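Microtubule-associated protein 1A/1B, light chain 3 (PDB 3W1Y) probably acts in autophagy as a ubiquitin-like ATG8-family protein, and is thought to associate with membranes by way of phosphatidylethanolamine. Local coordinates at residues V97-G102 and L126-G131; L37-S42 and L65-F70; Y30-P35 and L72-T77. All blocks are in the same frame, centred on the assembly; numbering follows the deposited sequence.

Contact 1 (V97-G102 and L126-G131); sequences VFVFIG and LYVSYG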
# COMPACT_ATOMS: atom_id res chain seq x y z
N VAL A 97 4.33 1.61 2.90
CA VAL A 97 5.04 2.27 1.81
C VAL A 97 4.03 2.73 0.77
O VAL A 97 3.12 1.99 0.44
CB VAL A 97 6.15 1.34 1.18
CG1 VAL A 97 5.55 0.06 0.61
CG2 VAL A 97 6.98 2.09 0.13
N PHE A 98 4.16 3.96 0.29
CA PHE A 98 3.37 4.45 -0.84
C PHE A 98 4.33 4.89 -1.96
O PHE A 98 5.45 5.32 -1.69
CB PHE A 98 2.41 5.59 -0.42
CG PHE A 98 3.02 6.57 0.55
CD1 PHE A 98 3.64 7.74 0.08
CD2 PHE A 98 2.99 6.33 1.92
CE1 PHE A 98 4.23 8.66 0.97
CE2 PHE A 98 3.57 7.25 2.83
CZ PHE A 98 4.21 8.42 2.34
N VAL A 99 3.89 4.73 -3.21
CA VAL A 99 4.71 5.05 -4.39
C VAL A 99 4.08 6.10 -5.33
O VAL A 99 2.86 6.18 -5.47
CB VAL A 99 5.10 3.79 -5.21
CG1 VAL A 99 5.98 2.84 -4.37
CG2 VAL A 99 3.88 3.06 -5.74
N PHE A 100 4.95 6.86 -6.00
CA PHE A 100 4.57 7.95 -6.89
C PHE A 100 5.24 7.81 -8.24
O PHE A 100 6.39 7.42 -8.33
CB PHE A 100 4.94 9.31 -6.29
CG PHE A 100 4.40 9.53 -4.92
CD1 PHE A 100 5.12 9.11 -3.80
CD2 PHE A 100 3.14 10.11 -4.73
CE1 PHE A 100 4.60 9.30 -2.51
CE2 PHE A 100 2.61 10.31 -3.46
CZ PHE A 100 3.33 9.90 -2.35
N ILE A 101 4.50 8.16 -9.28
CA ILE A 101 5.05 8.34 -10.59
C ILE A 101 4.79 9.79 -10.95
O ILE A 101 3.64 10.21 -11.11
CB ILE A 101 4.47 7.37 -11.65
CG1 ILE A 101 4.98 5.94 -11.42
CG2 ILE A 101 4.96 7.75 -13.03
CD1 ILE A 101 4.13 5.12 -10.55
N GLY A 102 5.87 10.57 -11.03
CA GLY A 102 5.83 12.01 -11.31
C GLY A 102 4.81 12.80 -10.50
O GLY A 102 4.05 13.61 -11.07
N LEU A 126 11.55 2.86 -15.52
CA LEU A 126 10.41 3.51 -14.88
C LEU A 126 10.90 4.03 -13.51
O LEU A 126 11.29 3.22 -12.66
CB LEU A 126 9.27 2.51 -14.68
CG LEU A 126 8.03 3.09 -14.03
CD1 LEU A 126 7.49 4.29 -14.83
CD2 LEU A 126 6.96 2.00 -13.83
N TYR A 127 10.93 5.35 -13.34
CA TYR A 127 11.37 5.98 -12.11
C TYR A 127 10.21 6.12 -11.12
O TYR A 127 9.12 6.55 -11.50
CB TYR A 127 12.02 7.34 -12.41
CG TYR A 127 13.43 7.15 -12.93
CD1 TYR A 127 13.67 6.98 -14.29
CD2 TYR A 127 14.52 7.11 -12.05
CE1 TYR A 127 14.96 6.78 -14.77
CE2 TYR A 127 15.80 6.92 -12.51
CZ TYR A 127 16.02 6.76 -13.88
OH TYR A 127 17.30 6.56 -14.35
N VAL A 128 10.45 5.74 -9.87
CA VAL A 128 9.42 5.73 -8.84
C VAL A 128 10.00 6.32 -7.54
O VAL A 128 11.12 5.96 -7.11
CB VAL A 128 8.87 4.30 -8.60
CG1 VAL A 128 7.89 4.28 -7.44
CG2 VAL A 128 8.23 3.70 -9.86
N SER A 129 9.24 7.23 -6.93
CA SER A 129 9.53 7.73 -5.60
C SER A 129 8.69 6.95 -4.62
O SER A 129 7.51 6.69 -4.85
CB SER A 129 9.16 9.20 -5.47
OG SER A 129 9.80 9.95 -6.48
N TYR A 130 9.30 6.60 -3.50
CA TYR A 130 8.58 5.95 -2.45
C TYR A 130 8.74 6.70 -1.12
O TYR A 130 9.81 7.25 -0.81
CB TYR A 130 9.00 4.48 -2.33
CG TYR A 130 10.38 4.23 -1.74
CD1 TYR A 130 10.56 4.05 -0.36
CD2 TYR A 130 11.49 4.15 -2.57
CE1 TYR A 130 11.84 3.81 0.17
CE2 TYR A 130 12.73 3.90 -2.06
CZ TYR A 130 12.92 3.73 -0.70
OH TYR A 130 14.20 3.48 -0.26
N GLY A 131 7.66 6.73 -0.35
CA GLY A 131 7.73 7.18 1.03
C GLY A 131 7.27 6.06 1.95
O GLY A 131 6.36 5.31 1.62

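Contact 2 (L37-S42 and L65-F70); sequences LCEPTS and LDCNKF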
# COMPACT_ATOMS: atom_id res chain seq x y z
N LEU A 37 13.33 1.86 -11.14
CA LEU A 37 14.32 2.44 -10.25
C LEU A 37 13.55 3.21 -9.18
O LEU A 37 12.84 4.15 -9.52
CB LEU A 37 15.25 3.35 -11.08
CG LEU A 37 16.55 3.93 -10.49
CD1 LEU A 37 16.22 4.88 -9.34
CD2 LEU A 37 17.48 2.84 -10.05
N CYS A 38 13.63 2.78 -7.91
CA CYS A 38 12.95 3.49 -6.80
C CYS A 38 13.91 4.19 -5.90
O CYS A 38 14.91 3.61 -5.51
CB CYS A 38 12.11 2.57 -5.89
SG CYS A 38 11.28 1.38 -6.75
N GLU A 39 13.58 5.44 -5.58
CA GLU A 39 14.33 6.25 -4.64
C GLU A 39 13.36 6.88 -3.66
O GLU A 39 12.21 7.13 -4.01
CB GLU A 39 15.11 7.35 -5.35
CG GLU A 39 16.22 6.84 -6.26
CD GLU A 39 17.02 7.97 -6.88
OE1 GLU A 39 16.67 9.16 -6.75
OE2 GLU A 39 18.01 7.68 -7.53
N PRO A 40 13.84 7.17 -2.44
CA PRO A 40 12.99 7.85 -1.45
C PRO A 40 12.48 9.21 -1.97
O PRO A 40 13.16 9.89 -2.74
CB PRO A 40 13.90 8.03 -0.23
CG PRO A 40 15.08 7.17 -0.46
CD PRO A 40 15.21 6.92 -1.95
N THR A 41 11.27 9.57 -1.57
CA THR A 41 10.75 10.89 -1.91
C THR A 41 11.74 11.95 -1.37
O THR A 41 11.94 13.00 -1.99
CB THR A 41 9.31 11.10 -1.35
OG1 THR A 41 8.37 10.33 -2.11
CG2 THR A 41 8.92 12.53 -1.45
N SER A 42 12.38 11.63 -0.24
CA SER A 42 13.54 12.38 0.28
C SER A 42 14.81 12.10 -0.52
O SER A 42 15.12 12.81 -1.50
CB SER A 42 13.78 12.03 1.74
OG SER A 42 12.95 12.82 2.58
N LEU A 65 22.24 2.89 -0.86
CA LEU A 65 21.44 1.77 -0.32
C LEU A 65 19.91 2.00 -0.26
O LEU A 65 19.13 1.04 -0.13
CB LEU A 65 21.98 1.34 1.04
CG LEU A 65 23.38 0.71 1.00
CD1 LEU A 65 23.85 0.31 2.39
CD2 LEU A 65 23.43 -0.52 0.06
N ASP A 66 19.50 3.27 -0.35
CA ASP A 66 18.09 3.65 -0.43
C ASP A 66 17.50 3.47 -1.82
O ASP A 66 16.29 3.53 -2.01
CB ASP A 66 17.95 5.13 -0.07
CG ASP A 66 17.89 5.37 1.42
OD1 ASP A 66 17.67 4.43 2.21
OD2 ASP A 66 18.07 6.54 1.79
N CYS A 67 18.38 3.32 -2.80
CA CYS A 67 17.94 3.14 -4.18
C CYS A 67 17.78 1.65 -4.45
O CYS A 67 18.74 0.90 -4.34
CB CYS A 67 18.96 3.74 -5.15
SG CYS A 67 18.66 3.39 -6.87
N ASN A 68 16.55 1.26 -4.81
CA ASN A 68 16.20 -0.11 -5.11
C ASN A 68 15.71 -0.24 -6.56
O ASN A 68 14.91 0.57 -7.03
CB ASN A 68 15.12 -0.59 -4.14
CG ASN A 68 15.62 -0.69 -2.71
OD1 ASN A 68 16.32 -1.63 -2.36
ND2 ASN A 68 15.24 0.27 -1.88
N LYS A 69 16.24 -1.23 -7.26
CA LYS A 69 15.85 -1.56 -8.61
C LYS A 69 15.04 -2.84 -8.60
O LYS A 69 15.29 -3.74 -7.79
CB LYS A 69 17.07 -1.83 -9.47
CG LYS A 69 17.97 -0.64 -9.68
CD LYS A 69 19.27 -1.19 -10.22
CE LYS A 69 20.12 -0.11 -10.74
NZ LYS A 69 21.48 -0.63 -11.02
N PHE A 70 14.09 -2.93 -9.51
CA PHE A 70 13.26 -4.12 -9.64
C PHE A 70 13.16 -4.41 -11.12
O PHE A 70 13.33 -3.53 -11.92
CB PHE A 70 11.84 -3.88 -9.05
CG PHE A 70 11.84 -3.64 -7.57
CD1 PHE A 70 12.14 -2.39 -7.04
CD2 PHE A 70 11.55 -4.67 -6.68
CE1 PHE A 70 12.17 -2.18 -5.65
CE2 PHE A 70 11.57 -4.45 -5.30
CZ PHE A 70 11.87 -3.19 -4.79

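Contact 3 (Y30-P35 and L72-T77); sequences YPKHIP and LPETAT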
# COMPACT_ATOMS: atom_id res chain seq x y z
N TYR A 30 14.64 -10.04 -20.87
CA TYR A 30 13.30 -10.03 -20.29
C TYR A 30 12.40 -9.00 -20.97
O TYR A 30 12.05 -7.98 -20.37
CB TYR A 30 13.38 -9.77 -18.79
CG TYR A 30 14.23 -10.78 -18.08
CD1 TYR A 30 15.56 -10.50 -17.77
CD2 TYR A 30 13.72 -12.05 -17.75
CE1 TYR A 30 16.36 -11.44 -17.13
CE2 TYR A 30 14.50 -13.01 -17.12
CZ TYR A 30 15.81 -12.70 -16.82
OH TYR A 30 16.60 -13.64 -16.19
N PRO A 31 12.00 -9.28 -22.22
CA PRO A 31 11.26 -8.27 -23.02
C PRO A 31 9.84 -7.99 -22.51
O PRO A 31 9.20 -7.04 -22.95
CB PRO A 31 11.23 -8.88 -24.43
CG PRO A 31 11.32 -10.45 -24.17
CD PRO A 31 12.16 -10.59 -22.92
N LYS A 32 9.34 -8.81 -21.60
CA LYS A 32 8.03 -8.59 -20.99
C LYS A 32 8.16 -8.10 -19.52
O LYS A 32 7.18 -8.09 -18.78
CB LYS A 32 7.19 -9.89 -21.08
CG LYS A 32 6.79 -10.27 -22.52
CD LYS A 32 5.94 -11.56 -22.57
CE LYS A 32 5.68 -11.95 -24.03
NZ LYS A 32 4.66 -13.05 -24.18
N HIS A 33 9.36 -7.71 -19.12
CA HIS A 33 9.56 -7.18 -17.79
C HIS A 33 9.86 -5.68 -17.81
O HIS A 33 10.40 -5.14 -18.77
CB HIS A 33 10.62 -7.97 -17.00
CG HIS A 33 10.20 -9.38 -16.68
ND1 HIS A 33 10.16 -9.88 -15.39
CD2 HIS A 33 9.77 -10.39 -17.48
CE1 HIS A 33 9.73 -11.13 -15.42
NE2 HIS A 33 9.48 -11.46 -16.67
N ILE A 34 9.51 -5.02 -16.71
CA ILE A 34 9.63 -3.59 -16.56
C ILE A 34 10.78 -3.31 -15.59
O ILE A 34 10.75 -3.77 -14.45
CB ILE A 34 8.29 -3.00 -16.02
CG1 ILE A 34 7.09 -3.48 -16.88
CG2 ILE A 34 8.38 -1.44 -15.82
CD1 ILE A 34 7.16 -3.09 -18.42
N PRO A 35 11.82 -2.59 -16.06
CA PRO A 35 12.88 -2.14 -15.13
C PRO A 35 12.47 -0.87 -14.38
O PRO A 35 12.08 0.13 -14.97
CB PRO A 35 14.08 -1.89 -16.04
CG PRO A 35 13.48 -1.63 -17.43
CD PRO A 35 12.10 -2.24 -17.47
N LEU A 72 10.15 -6.33 -13.01
CA LEU A 72 8.90 -7.02 -12.71
C LEU A 72 8.07 -7.27 -13.96
O LEU A 72 8.19 -6.51 -14.94
CB LEU A 72 8.10 -6.24 -11.67
CG LEU A 72 8.73 -6.10 -10.27
CD1 LEU A 72 7.82 -5.31 -9.32
CD2 LEU A 72 9.08 -7.50 -9.64
N PRO A 73 7.23 -8.32 -13.94
CA PRO A 73 6.40 -8.59 -15.14
C PRO A 73 5.52 -7.40 -15.56
O PRO A 73 5.00 -6.65 -14.69
CB PRO A 73 5.54 -9.81 -14.72
CG PRO A 73 6.30 -10.48 -13.57
CD PRO A 73 6.97 -9.29 -12.84
N GLU A 74 5.35 -7.20 -16.87
CA GLU A 74 4.49 -6.13 -17.39
C GLU A 74 3.04 -6.30 -16.93
O GLU A 74 2.30 -5.31 -16.82
CB GLU A 74 4.57 -6.05 -18.93
CG GLU A 74 4.24 -7.37 -19.68
CD GLU A 74 4.38 -7.27 -21.21
OE1 GLU A 74 4.93 -6.25 -21.74
OE2 GLU A 74 3.97 -8.23 -21.90
N THR A 75 2.66 -7.55 -16.66
CA THR A 75 1.33 -7.89 -16.14
C THR A 75 1.16 -7.78 -14.59
O THR A 75 0.02 -7.79 -14.09
CB THR A 75 0.90 -9.31 -16.59
OG1 THR A 75 1.92 -10.24 -16.23
CG2 THR A 75 0.69 -9.36 -18.12
N ALA A 76 2.27 -7.67 -13.84
CA ALA A 76 2.20 -7.37 -12.41
C ALA A 76 1.43 -6.07 -12.17
O ALA A 76 1.49 -5.15 -12.95
CB ALA A 76 3.63 -7.25 -11.81
N THR A 77 0.69 -6.00 -11.07
CA THR A 77 0.01 -4.75 -10.69
C THR A 77 0.88 -3.85 -9.83
O THR A 77 1.90 -4.28 -9.29
CB THR A 77 -1.24 -5.04 -9.92
OG1 THR A 77 -0.88 -5.82 -8.78
CG2 THR A 77 -2.22 -5.83 -10.78

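Contact 1 (V97-G102 and L126-G131)
Val99 and Val128 form the apolar centre: Val128 CG1 reaches Val99 CB at 3.6 Å, the two side chains crossing obliquely. The first torsion of Val128 (chi1 175°) sets CG1 anti to its backbone N, and from there it also lies against the Phe100 carbonyl oxygen. Farther along the same face, the Tyr130 methylene is met by two valine methyls from the same side, Val99 CG1 and Val97 CG2, each 4.0 Å from Tyr130 CB. Past Val128, Ile101 CG1 makes a looser contact with Val128 CG2.

The other face carries Phe98, Phe100, Ser129 and Gly131. Here the Phe98 ring lies over backbone: Gly131 O stands 3.5 Å above the ring plane, over its centre, and Gly131 CA makes a CH-pi contact 4.2 Å from the ring centroid. The same Gly131 O accepts the Phe98 N-H at 2.9 Å in a nearly straight bond (164° at the hydrogen). Gly131 N returns a bond to Phe98 O, closing an antiparallel hydrogen-bonded pair. Phe100 and Ser129 form the next such pair, uneven in length: Phe100 N to Ser129 O is 2.8 Å, whereas Ser129 N to Phe100 O is 3.2 Å.

At the polar edge the hydroxyls turn to other parts of the chain, Ser129 OG bonding to Tyr8 OH, Tyr127 OH to Asp123 and Tyr130 OH to the carbonyl of Asp66.

The pairing joins edge strand 96-100 to the inner strand 126-133 of the ubiquitin-like sheet. Helix 78-88 covers the valine face through Phe81 and Leu85, helix 112-119 packs on Leu126 and Ile101, a chain of another protein packs on Phe98 and Phe100, and strand 33-40 flanks strand 126-133 across from this contact.

Contact 2 (L37-S42 and L65-F70)
Leu37 meets two side chains of segment 65-70 through one methyl: its CD2 lies 3.4 Å from Cys67 SG and 3.5 Å from Lys69 CG. Cys67 SG is anti to its own backbone N (chi1 172°), which places the sulfur against both methyls of Leu37. On the opposite face of the sheet, Cys38 SG approaches the Phe70 ring, 3.8 Å from Phe70 CE1. With the sulfur 4.9 Å from the Phe70 ring centroid and 69° off the ring normal, this is an oblique sulfur-aromatic contact. At the far end, Pro40 CG packs on Asp66 CB at 3.5 Å, the two side chains crossing at about a right angle.

The backbone sets this register. Cys38 and Asn68 are an antiparallel hydrogen-bonded pair, with Cys38 N to Asn68 O at 2.7 Å and Asn68 N to Cys38 O at 2.9 Å. Farther out, the extended chain of Lys69 carries NZ to a salt bridge with Glu22, and the Glu39 carboxylate accepts the backbone N-H groups of Arg9 and Tyr10, tying the N-terminal helix 9-13 to the sheet.

The contact joins strand 33-40 to strand 68-73, which follows helix 59-66, as an antiparallel pair at one side of the ATG8-family ubiquitin-like sheet. Helix 78-88 covers the Cys38 and Phe70 face, Phe81 meeting the Phe70 ring edge-to-face, while Tyr10 of helix 9-13 packs on Leu37 and Cys67.

Contact 3 (Y30-P35 and L72-T77)
His33 and Pro73 face each other as an antiparallel non-hydrogen-bonded pair with CA atoms 4.4 Å apart, and backbone bonds lie on each side of it: Glu74 N to Lys32 O at 2.8 Å, and the Ile34-Leu72 pair, bonded in both directions, with Ile34 N to Leu72 O at 2.7 Å.

The imidazole of His33 lies over Pro73, whose CA makes a CH-pi contact 4.1 Å from the ring centroid and only 14° off the ring normal. The opposite face of that ring is approached by Tyr30 CD2, toward the rim. Glu74 has its CG between the backbone N and the carbonyl carbon (chi1 55°), which brings CG to 3.2 Å from Lys32 O, beside the bond that this oxygen accepts. The carboxylate then meets the lysine methylenes, OE2 being 3.5 Å from Lys32 CG. The charges themselves stay apart, with Lys32 NZ 5.4 Å from Glu74 OE2, too far for a salt bridge. Ile34 CG1 packs on the Glu74 backbone, 3.7 Å from Glu74 CA.

At this end of the antiparallel pair in the ubiquitin-like sheet, each segment carries a type I turn, Tyr30 to His33 following helix 16-29 and Pro73 to Ala76 preceding helix 78-88. Helix 112-119 covers the Ile34 and Leu72 face through Leu112, with Tyr116 also on Ile34, while Pro73 and Thr75 pack on Glu93 of the second subunit.

How the contacts relate
All three contacts belong to one four-stranded sheet in the order 68-73, 33-40, 126-133, 96-100. Contacts 2 and 3 pair the same two strands at opposite ends, their centres about 18 Å apart, and contact 2 is nested within the loop closed by contact 3. Contact 1 pairs the other two strands, and parallel pairing of strands 33-40 and 126-133 links it to both. Toward contact 2, about 9 Å between centres, Tyr130 O and Thr41 N are 2.8 Å apart, a probable hydrogen bond. Toward contact 3, about 17 Å away, Leu126 N and Pro35 O, also 2.8 Å apart, are probably bonded likewise.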